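Local coordinates for transketolase (PDB 3L84), which belongs to the transketolase family of thiamine diphosphate-binding enzymes, with two thiamine diphosphate-binding-type domains followed by a C-terminal domain along the chain, at residues A[545-548]-A[553-556]; A[530-533]-A[539-542]; A[582-587]-A[618-623]; A[564-569]-A[593-598]. One frame throughout, in Å; residues are numbered along the deposited sequence.

Contact 1: A[545-548]-A[553-556]; sequences NELE and ACNV
L547 meets C554 through its base and one methyl: CB and CD1 each lie 3.7 Å from C554 SG, so the sulfur rests alongside the leucine rather than against a single branch. C554 points from the strand to the helix, and its chi1 of -65° places SG anti to the carbonyl carbon and beside the backbone N, where it meets L547. L547 and C554 also share L530 of the adjacent strand, and L547 extends to L630 near the chain terminus, so this sulfur–methyl packing belongs to the buried layer between helix and sheet. The two segments close the second half of a beta-alpha-beta unit made of strand 528-532, helix 537-549 and strand 554-558, where the chain leaves the helix and enters the parallel neighbour of the first strand. One residue further on, E548 adds a hydrogen bond at the start of that strand. Its chain is bent at chi2 (-93°), which swings the carboxylate across to the backbone of the strand. C554 N donates to E548 OE2 over 3.0 Å, nearly straight at 162°, and approaches from above the carboxylate plane instead of within it. The same oxygen lies 3.5 Å from A553 CA. S523 OG is also within hydrogen-bonding distance of E548 OE2 and of C554 O, and its single proton would have to be shared between them or given to one.

Contact 2: A[530-533]-A[539-542]; sequences LLAS and LCLE
C540 lays its side chain over L530, the two CB atoms 3.8 Å apart. L530 CB is also 3.9 Å from C540 SG, so the cysteine rests along the base of the leucine. The branch itself travels further: L530 CD2 comes to 3.6 Å from C540 O and 3.9 Å from C540 CA, lying against the helix backbone. In C540 the sulfur is turned anti to the carbonyl carbon (chi1 -69°), which places it beside the backbone N, from where SG meets A532 CB at 3.7 Å. One cysteine thus spans two residues that face the helix from the same side of the strand, L530 and A532, while L531 between them points to the other face of the sheet and packs on M559 and L577. No hydrogen bond crosses here. All three touching residues are buried, and their contact is mostly one of thiol, methyl and methylene groups, with one methyl against a helix carbonyl. The small alanine and cysteine are consistent with the close approach of helix and strand, whose nearest CA atoms, those of L530 and C540, are 6.0 Å apart. Around it, L530 is flanked by S543 of the same helix and by I629 of helix 622-629. Such packing of a helix on the strand that leads into it is typical of the first half of a beta-alpha-beta unit, here strand 528-532 and helix 537-549 in the C-terminal domain.

Contact 3: A[582-587]-A[618-623]; sequences IGVEAA and FGFSVS
With chi1 of -64°, the ring of F620 is swung anti to its carbonyl carbon, which aims CZ at the chain leaving strand 580-584; chi2 (-83°) sets only how the faces and edges are turned and puts CE1 toward V584. In V584 the branch CG1 lies anti to the backbone N and meets the ring at its rim, near the ring plane, with CG1 4.1 Å from F620 CE1; the two side chains run past one another in opposite senses. Beyond the strand end, F620 CZ lies 3.6 Å from E585 O and 3.8 Å from A586 CA, both reached obliquely. A586 CB sits over one face, offset toward the rim, 4.3 Å from F620 CZ. Both A586 and F620 are the centres of inverse gamma turns. On the F620 side the bend follows a Schellman motif that ends helix 611-617, in which G619 is the residue of positive phi, and precedes S621, the N-cap of helix 622-629. L539 and I602 also pack on F620. The carboxylate of E585 turns away from the ring to S533 and R463. No hydrogen bond crosses the two segments: methyl groups, an alpha carbon and the flank of a peptide meet the end of one ring, and cohesion comes mainly from apolar packing, with a carbonyl oxygen near the ring rim.

Contact 4: A[564-569]-A[593-598]; sequences LFEKQD and YKFCHK
The end of short helix 562-566 meets the loop that connects strand 580-584 to strand 598-600, by way of two phenylalanines and a salt bridge. F565 CG lies anti to the backbone N (chi1 -169°), and this carries the ring over a face of F595. There F565 CD2 stands 3.6 Å above the plane of F595 and over its centre. The pair is oblique, with planes at 39° and centroids 4.4 Å apart; F565 CD2 and CE2 make the approach, with CD2 3.7 Å from F595 CE2. The opposite face of F595 carries K594 CG, 4.1 Å above the centre, and the ring is held between an aromatic edge carbon and an aliphatic chain. At its rim, close to the plane, E566 CG lies 3.9 Å from F595 CZ. E566 and K594 both have extended chains that cross at about a right angle, and K594 NZ bonds to E566 OE2 at 2.7 Å, taking the anti lone pair of that oxygen. The short ion pair, beyond the rim of the F595 ring, probably steadies both charges. E566 packs on N590, and K594 on Y593, of the second subunit, so the contact lies at the subunit interface beside the sheet of the C-terminal domain. F565 also packs on Y572 and L576 of helix 570-576, while L577, between that helix and strand 580-584, touches both rings and F562 of helix 562-566 makes an edge-to-face contact with F595.

All four contacts belong to the C-terminal domain and border its mixed sheet. Contacts 1 and 2, centres 10 Å apart, share helix 537-549 and rest on the neighbouring parallel strands 554-558 and 528-532; contact 2 comes first along the chain. Contact 3 lies 8 Å from contact 2 between centres and uses the next strand, 580-584, which hydrogen-bonds to 528-532. Contact 4 lies about 15, 18 and 20 Å from contacts 2, 3 and 1 between centres; its segments alternate in the chain with those of contact 3, and K598 O bonds to G583 N. Contacts 1 to 3 pack on the side of the sheet holding helices 537-549 and 622-629, and contact 4 reaches the second subunit.

Contact 1: A[545-548]-A[553-556]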
loop_
_atom_site.group_PDB
_atom_site.type_symbol
_atom_site.label_atom_id
_atom_site.label_comp_id
_atom_site.label_asym_id
_atom_site.label_seq_id
_atom_site.Cartn_x
_atom_site.Cartn_y
_atom_site.Cartn_z
ATOM N N ASN A 545 -16.775 -24.774 27.509
ATOM C CA ASN A 545 -17.940 -25.331 28.240
ATOM C C ASN A 545 -18.203 -26.766 27.785
ATOM O O ASN A 545 -18.469 -27.651 28.593
ATOM C CB ASN A 545 -19.200 -24.482 27.980
ATOM C CG ASN A 545 -19.203 -23.187 28.737
ATOM O OD1 ASN A 545 -18.491 -23.038 29.738
ATOM N ND2 ASN A 545 -20.000 -22.211 28.257
ATOM N N GLU A 546 -18.128 -27.023 26.483
ATOM C CA GLU A 546 -18.293 -28.373 25.986
ATOM C C GLU A 546 -17.169 -29.307 26.466
ATOM O O GLU A 546 -17.433 -30.440 26.881
ATOM C CB GLU A 546 -18.407 -28.375 24.451
ATOM C CG GLU A 546 -18.612 -29.765 23.819
ATOM C CD GLU A 546 -19.909 -30.437 24.241
ATOM O OE1 GLU A 546 -20.849 -29.708 24.630
ATOM O OE2 GLU A 546 -19.984 -31.695 24.173
ATOM N N LEU A 547 -15.923 -28.842 26.415
ATOM C CA LEU A 547 -14.782 -29.626 26.881
ATOM C C LEU A 547 -14.935 -29.952 28.374
ATOM O O LEU A 547 -14.698 -31.076 28.774
ATOM C CB LEU A 547 -13.451 -28.904 26.593
ATOM C CG LEU A 547 -12.938 -28.896 25.142
ATOM C CD1 LEU A 547 -11.960 -27.776 24.922
ATOM C CD2 LEU A 547 -12.301 -30.224 24.773
ATOM N N GLU A 548 -15.388 -28.992 29.170
ATOM C CA GLU A 548 -15.632 -29.217 30.602
ATOM C C GLU A 548 -16.745 -30.263 30.810
ATOM O O GLU A 548 -16.626 -31.130 31.680
ATOM C CB GLU A 548 -15.973 -27.894 31.292
ATOM C CG GLU A 548 -14.817 -26.918 31.374
ATOM C CD GLU A 548 -13.985 -26.978 32.649
ATOM O OE1 GLU A 548 -14.201 -27.891 33.505
ATOM O OE2 GLU A 548 -13.110 -26.101 32.799
ATOM N N ALA A 553 -10.672 -29.893 32.041
ATOM C CA ALA A 553 -10.555 -28.559 32.639
ATOM C C ALA A 553 -9.895 -27.589 31.660
ATOM O O ALA A 553 -8.869 -27.934 31.074
ATOM C CB ALA A 553 -9.749 -28.635 33.939
ATOM N N CYS A 554 -10.471 -26.395 31.509
ATOM C CA CYS A 554 -9.983 -25.408 30.553
ATOM C C CYS A 554 -9.842 -24.003 31.117
ATOM O O CYS A 554 -10.635 -23.575 31.972
ATOM C CB CYS A 554 -10.959 -25.269 29.405
ATOM S SG CYS A 554 -11.148 -26.681 28.401
ATOM N N ASN A 555 -8.787 -23.321 30.688
ATOM C CA ASN A 555 -8.709 -21.861 30.749
ATOM C C ASN A 555 -9.211 -21.273 29.440
ATOM O O ASN A 555 -9.055 -21.882 28.396
ATOM C CB ASN A 555 -7.262 -21.380 30.986
ATOM C CG ASN A 555 -6.792 -21.530 32.424
ATOM O OD1 ASN A 555 -7.515 -22.025 33.312
ATOM N ND2 ASN A 555 -5.568 -21.042 32.671
ATOM N N VAL A 556 -9.774 -20.062 29.496
ATOM C CA VAL A 556 -10.077 -19.287 28.300
ATOM C C VAL A 556 -9.469 -17.907 28.501
ATOM O O VAL A 556 -9.721 -17.242 29.513
ATOM C CB VAL A 556 -11.578 -19.159 28.036
ATOM C CG1 VAL A 556 -11.819 -18.313 26.792
ATOM C CG2 VAL A 556 -12.240 -20.553 27.866
#

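Contact 2: A[530-533]-A[539-542]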
loop_
_atom_site.group_PDB
_atom_site.type_symbol
_atom_site.label_atom_id
_atom_site.label_comp_id
_atom_site.label_asym_id
_atom_site.label_seq_id
_atom_site.Cartn_x
_atom_site.Cartn_y
_atom_site.Cartn_z
ATOM N N LEU A 530 -7.664 -22.088 25.819
ATOM C CA LEU A 530 -8.133 -21.585 24.520
ATOM C C LEU A 530 -7.931 -20.091 24.535
ATOM O O LEU A 530 -8.459 -19.418 25.433
ATOM C CB LEU A 530 -9.605 -21.937 24.320
ATOM C CG LEU A 530 -9.941 -23.443 24.174
ATOM C CD1 LEU A 530 -9.855 -24.270 25.440
ATOM C CD2 LEU A 530 -11.351 -23.548 23.606
ATOM N N LEU A 531 -7.135 -19.597 23.621
ATOM C CA LEU A 531 -6.744 -18.199 23.519
ATOM C C LEU A 531 -7.327 -17.640 22.229
ATOM O O LEU A 531 -7.107 -18.239 21.157
ATOM C CB LEU A 531 -5.208 -18.094 23.508
ATOM C CG LEU A 531 -4.623 -16.705 23.412
ATOM C CD1 LEU A 531 -3.291 -16.604 24.145
ATOM C CD2 LEU A 531 -4.485 -16.290 21.980
ATOM N N ALA A 532 -8.013 -16.503 22.297
ATOM C CA ALA A 532 -8.598 -15.941 21.104
ATOM C C ALA A 532 -8.672 -14.447 21.250
ATOM O O ALA A 532 -8.553 -13.910 22.354
ATOM C CB ALA A 532 -9.995 -16.505 20.861
ATOM N N SER A 533 -8.951 -13.793 20.133
ATOM C CA SER A 533 -9.266 -12.379 20.125
ATOM C C SER A 533 -10.589 -12.138 19.388
ATOM O O SER A 533 -11.071 -12.965 18.602
ATOM C CB SER A 533 -8.164 -11.567 19.445
ATOM O OG SER A 533 -8.073 -11.872 18.073
ATOM N N LEU A 539 -16.609 -18.333 20.620
ATOM C CA LEU A 539 -16.432 -19.719 20.169
ATOM C C LEU A 539 -15.596 -20.496 21.185
ATOM O O LEU A 539 -15.878 -21.669 21.482
ATOM C CB LEU A 539 -15.763 -19.725 18.767
ATOM C CG LEU A 539 -15.275 -21.078 18.291
ATOM C CD1 LEU A 539 -16.386 -22.082 18.079
ATOM C CD2 LEU A 539 -14.495 -20.892 16.977
ATOM N N CYS A 540 -14.546 -19.863 21.693
ATOM C CA CYS A 540 -13.696 -20.509 22.691
ATOM C C CYS A 540 -14.405 -20.690 24.030
ATOM O O CYS A 540 -14.241 -21.723 24.664
ATOM C CB CYS A 540 -12.409 -19.749 22.885
ATOM S SG CYS A 540 -11.319 -19.863 21.444
ATOM N N LEU A 541 -15.212 -19.728 24.468
ATOM C CA LEU A 541 -15.974 -19.916 25.698
ATOM C C LEU A 541 -16.930 -21.122 25.555
ATOM O O LEU A 541 -17.037 -21.971 26.463
ATOM C CB LEU A 541 -16.744 -18.642 26.084
ATOM C CG LEU A 541 -15.870 -17.525 26.586
ATOM C CD1 LEU A 541 -16.671 -16.196 26.551
ATOM C CD2 LEU A 541 -15.302 -17.797 27.990
ATOM N N GLU A 542 -17.664 -21.171 24.441
ATOM C CA GLU A 542 -18.600 -22.253 24.190
ATOM C C GLU A 542 -17.882 -23.575 24.069
ATOM O O GLU A 542 -18.364 -24.600 24.568
ATOM C CB GLU A 542 -19.436 -21.983 22.933
ATOM C CG GLU A 542 -20.341 -20.717 23.037
ATOM C CD GLU A 542 -21.657 -20.951 23.746
ATOM O OE1 GLU A 542 -22.560 -21.555 23.142
ATOM O OE2 GLU A 542 -21.791 -20.491 24.899
#

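Contact 3: A[582-587]-A[618-623]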
loop_
_atom_site.group_PDB
_atom_site.type_symbol
_atom_site.label_atom_id
_atom_site.label_comp_id
_atom_site.label_asym_id
_atom_site.label_seq_id
_atom_site.Cartn_x
_atom_site.Cartn_y
_atom_site.Cartn_z
ATOM N N ILE A 582 -4.148 -23.538 22.745
ATOM C CA ILE A 582 -4.663 -23.490 21.387
ATOM C C ILE A 582 -5.118 -22.056 21.110
ATOM O O ILE A 582 -6.021 -21.538 21.781
ATOM C CB ILE A 582 -5.807 -24.462 21.141
ATOM C CG1 ILE A 582 -5.406 -25.912 21.500
ATOM C CG2 ILE A 582 -6.294 -24.369 19.683
ATOM C CD1 ILE A 582 -5.775 -26.358 22.888
ATOM N N GLY A 583 -4.491 -21.435 20.121
ATOM C CA GLY A 583 -4.877 -20.104 19.653
ATOM C C GLY A 583 -5.926 -20.195 18.569
ATOM O O GLY A 583 -5.827 -21.082 17.698
ATOM N N VAL A 584 -6.960 -19.367 18.622
ATOM C CA VAL A 584 -8.066 -19.419 17.703
ATOM C C VAL A 584 -8.374 -18.008 17.180
ATOM O O VAL A 584 -8.744 -17.109 17.936
ATOM C CB VAL A 584 -9.315 -19.980 18.412
ATOM C CG1 VAL A 584 -10.458 -20.094 17.420
ATOM C CG2 VAL A 584 -9.016 -21.342 19.116
ATOM N N GLU A 585 -8.203 -17.803 15.872
ATOM C CA GLU A 585 -8.442 -16.511 15.248
ATOM C C GLU A 585 -8.846 -16.731 13.797
ATOM O O GLU A 585 -8.275 -17.557 13.128
ATOM C CB GLU A 585 -7.188 -15.619 15.280
ATOM C CG GLU A 585 -6.890 -14.970 16.606
ATOM C CD GLU A 585 -5.799 -13.904 16.544
ATOM O OE1 GLU A 585 -4.855 -13.962 15.691
ATOM O OE2 GLU A 585 -5.847 -13.030 17.410
ATOM N N ALA A 586 -9.757 -15.901 13.315
ATOM C CA ALA A 586 -10.162 -15.900 11.906
ATOM C C ALA A 586 -9.160 -15.071 11.105
ATOM O O ALA A 586 -9.436 -13.965 10.625
ATOM C CB ALA A 586 -11.598 -15.367 11.728
ATOM N N ALA A 587 -7.961 -15.610 11.008
ATOM C CA ALA A 587 -6.801 -14.926 10.398
ATOM C C ALA A 587 -5.738 -15.963 10.181
ATOM O O ALA A 587 -5.777 -17.036 10.789
ATOM C CB ALA A 587 -6.287 -13.813 11.325
ATOM N N PHE A 618 -14.839 -22.557 7.120
ATOM C CA PHE A 618 -13.486 -22.407 7.614
ATOM C C PHE A 618 -13.270 -22.988 9.006
ATOM O O PHE A 618 -12.174 -22.870 9.572
ATOM C CB PHE A 618 -13.057 -20.917 7.481
ATOM C CG PHE A 618 -12.726 -20.572 6.063
ATOM C CD1 PHE A 618 -11.542 -21.003 5.508
ATOM C CD2 PHE A 618 -13.626 -19.911 5.258
ATOM C CE1 PHE A 618 -11.293 -20.755 4.172
ATOM C CE2 PHE A 618 -13.377 -19.637 3.930
ATOM C CZ PHE A 618 -12.209 -20.031 3.395
ATOM N N GLY A 619 -14.286 -23.700 9.518
ATOM C CA GLY A 619 -14.085 -24.493 10.717
ATOM C C GLY A 619 -14.438 -23.858 12.021
ATOM O O GLY A 619 -14.156 -24.431 13.069
ATOM N N PHE A 620 -15.064 -22.703 12.000
ATOM C CA PHE A 620 -15.361 -21.948 13.237
ATOM C C PHE A 620 -16.696 -22.340 13.799
ATOM O O PHE A 620 -17.690 -21.641 13.660
ATOM C CB PHE A 620 -15.179 -20.440 13.014
ATOM C CG PHE A 620 -13.757 -20.086 12.691
ATOM C CD1 PHE A 620 -12.833 -19.918 13.715
ATOM C CD2 PHE A 620 -13.313 -20.007 11.392
ATOM C CE1 PHE A 620 -11.505 -19.670 13.431
ATOM C CE2 PHE A 620 -11.986 -19.774 11.111
ATOM C CZ PHE A 620 -11.066 -19.612 12.135
ATOM N N SER A 621 -16.709 -23.542 14.372
ATOM C CA SER A 621 -17.868 -24.082 15.101
ATOM C C SER A 621 -17.354 -24.792 16.332
ATOM O O SER A 621 -16.214 -25.255 16.362
ATOM C CB SER A 621 -18.685 -25.068 14.260
ATOM O OG SER A 621 -17.988 -26.302 14.144
ATOM N N VAL A 622 -18.216 -24.920 17.326
ATOM C CA VAL A 622 -17.836 -25.616 18.545
ATOM C C VAL A 622 -17.431 -27.063 18.223
ATOM O O VAL A 622 -16.412 -27.576 18.711
ATOM C CB VAL A 622 -18.974 -25.566 19.594
ATOM C CG1 VAL A 622 -18.689 -26.527 20.790
ATOM C CG2 VAL A 622 -19.141 -24.138 20.057
ATOM N N SER A 623 -18.235 -27.773 17.448
ATOM C CA SER A 623 -17.950 -29.185 17.202
ATOM C C SER A 623 -16.582 -29.356 16.531
ATOM O O SER A 623 -15.817 -30.244 16.906
ATOM C CB SER A 623 -19.039 -29.821 16.344
ATOM O OG SER A 623 -20.262 -29.905 17.062
#

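Contact 4: A[564-569]-A[593-598]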
loop_
_atom_site.group_PDB
_atom_site.type_symbol
_atom_site.label_atom_id
_atom_site.label_comp_id
_atom_site.label_asym_id
_atom_site.label_seq_id
_atom_site.Cartn_x
_atom_site.Cartn_y
_atom_site.Cartn_z
ATOM N N LEU A 564 0.688 -5.874 23.747
ATOM C CA LEU A 564 0.705 -5.671 25.182
ATOM C C LEU A 564 0.969 -6.958 25.912
ATOM O O LEU A 564 1.667 -6.953 26.927
ATOM C CB LEU A 564 -0.602 -5.044 25.702
ATOM C CG LEU A 564 -0.846 -3.608 25.321
ATOM C CD1 LEU A 564 -2.247 -3.174 25.798
ATOM C CD2 LEU A 564 0.234 -2.708 25.854
ATOM N N PHE A 565 0.448 -8.071 25.421
ATOM C CA PHE A 565 0.698 -9.357 26.064
ATOM C C PHE A 565 2.190 -9.699 26.067
ATOM O O PHE A 565 2.727 -10.261 27.038
ATOM C CB PHE A 565 -0.161 -10.475 25.438
ATOM C CG PHE A 565 -0.162 -11.753 26.194
ATOM C CD1 PHE A 565 -0.169 -11.790 27.583
ATOM C CD2 PHE A 565 -0.254 -12.948 25.496
ATOM C CE1 PHE A 565 -0.192 -12.992 28.253
ATOM C CE2 PHE A 565 -0.307 -14.152 26.175
ATOM C CZ PHE A 565 -0.269 -14.189 27.550
ATOM N N GLU A 566 2.871 -9.373 24.974
ATOM C CA GLU A 566 4.312 -9.591 24.839
ATOM C C GLU A 566 5.112 -8.868 25.928
ATOM O O GLU A 566 6.246 -9.260 26.202
ATOM C CB GLU A 566 4.826 -9.143 23.467
ATOM C CG GLU A 566 4.333 -9.948 22.305
ATOM C CD GLU A 566 4.922 -9.480 20.997
ATOM O OE1 GLU A 566 4.440 -8.464 20.417
ATOM O OE2 GLU A 566 5.885 -10.117 20.518
ATOM N N LYS A 567 4.568 -7.785 26.497
ATOM C CA LYS A 567 5.268 -6.993 27.521
ATOM C C LYS A 567 5.058 -7.524 28.935
ATOM O O LYS A 567 5.685 -7.016 29.869
ATOM C CB LYS A 567 4.806 -5.543 27.515
ATOM C CG LYS A 567 5.004 -4.834 26.219
ATOM C CD LYS A 567 4.599 -3.350 26.259
ATOM C CE LYS A 567 5.543 -2.496 27.131
ATOM N NZ LYS A 567 7.026 -2.610 26.807
ATOM N N GLN A 568 4.196 -8.516 29.133
ATOM C CA GLN A 568 3.867 -8.958 30.490
ATOM C C GLN A 568 4.967 -9.818 31.066
ATOM O O GLN A 568 5.753 -10.405 30.313
ATOM C CB GLN A 568 2.540 -9.721 30.487
ATOM C CG GLN A 568 1.361 -8.924 29.937
ATOM C CD GLN A 568 1.258 -7.561 30.531
ATOM O OE1 GLN A 568 1.352 -6.537 29.805
ATOM N NE2 GLN A 568 1.082 -7.510 31.836
ATOM N N ASP A 569 5.037 -9.908 32.387
ATOM C CA ASP A 569 6.106 -10.721 32.948
ATOM C C ASP A 569 5.774 -12.199 32.897
ATOM O O ASP A 569 4.647 -12.597 32.601
ATOM C CB ASP A 569 6.560 -10.258 34.323
ATOM C CG ASP A 569 5.507 -10.346 35.374
ATOM O OD1 ASP A 569 4.602 -11.204 35.288
ATOM O OD2 ASP A 569 5.643 -9.569 36.366
ATOM N N TYR A 593 1.936 -18.672 17.545
ATOM C CA TYR A 593 2.810 -19.717 18.084
ATOM C C TYR A 593 3.812 -19.206 19.107
ATOM O O TYR A 593 4.396 -20.007 19.813
ATOM C CB TYR A 593 3.538 -20.423 16.939
ATOM C CG TYR A 593 2.708 -21.399 16.114
ATOM C CD1 TYR A 593 2.327 -22.638 16.657
ATOM C CD2 TYR A 593 2.282 -21.092 14.861
ATOM C CE1 TYR A 593 1.584 -23.553 15.910
ATOM C CE2 TYR A 593 1.533 -22.010 14.112
ATOM C CZ TYR A 593 1.213 -23.238 14.644
ATOM O OH TYR A 593 0.468 -24.118 13.887
ATOM N N LYS A 594 4.009 -17.889 19.259
ATOM C CA LYS A 594 4.792 -17.358 20.363
ATOM C C LYS A 594 4.192 -17.813 21.697
ATOM O O LYS A 594 4.938 -18.074 22.649
ATOM C CB LYS A 594 4.889 -15.848 20.268
ATOM C CG LYS A 594 5.719 -15.239 21.332
ATOM C CD LYS A 594 6.035 -13.779 21.080
ATOM C CE LYS A 594 6.866 -13.210 22.236
ATOM N NZ LYS A 594 7.468 -11.878 21.901
ATOM N N PHE A 595 2.872 -17.917 21.775
ATOM C CA PHE A 595 2.169 -18.220 23.017
ATOM C C PHE A 595 1.434 -19.530 23.009
ATOM O O PHE A 595 1.097 -20.025 24.088
ATOM C CB PHE A 595 1.178 -17.096 23.354
ATOM C CG PHE A 595 1.813 -15.776 23.509
ATOM C CD1 PHE A 595 2.676 -15.564 24.558
ATOM C CD2 PHE A 595 1.535 -14.739 22.637
ATOM C CE1 PHE A 595 3.300 -14.342 24.721
ATOM C CE2 PHE A 595 2.161 -13.497 22.814
ATOM C CZ PHE A 595 3.036 -13.337 23.859
ATOM N N CYS A 596 1.208 -20.128 21.847
ATOM C CA CYS A 596 0.328 -21.280 21.673
ATOM C C CYS A 596 1.073 -22.486 21.143
ATOM O O CYS A 596 2.015 -22.369 20.351
ATOM C CB CYS A 596 -0.782 -20.960 20.694
ATOM S SG CYS A 596 -1.792 -19.536 21.189
ATOM N N HIS A 597 0.657 -23.681 21.565
ATOM C CA HIS A 597 1.169 -24.926 21.012
ATOM C C HIS A 597 0.570 -25.212 19.659
ATOM O O HIS A 597 1.252 -25.780 18.782
ATOM C CB HIS A 597 0.881 -26.099 21.938
ATOM C CG HIS A 597 1.472 -25.936 23.292
ATOM N ND1 HIS A 597 2.773 -26.266 23.601
ATOM C CD2 HIS A 597 0.917 -25.477 24.432
ATOM C CE1 HIS A 597 2.990 -26.010 24.883
ATOM N NE2 HIS A 597 1.876 -25.536 25.413
ATOM N N LYS A 598 -0.697 -24.880 19.510
ATOM C CA LYS A 598 -1.433 -25.124 18.284
ATOM C C LYS A 598 -2.171 -23.852 17.899
ATOM O O LYS A 598 -2.583 -23.113 18.778
ATOM C CB LYS A 598 -2.467 -26.247 18.446
ATOM C CG LYS A 598 -1.895 -27.618 18.800
ATOM C CD LYS A 598 -2.997 -28.657 18.884
ATOM C CE LYS A 598 -2.407 -29.985 19.203
ATOM N NZ LYS A 598 -3.529 -31.007 19.231
#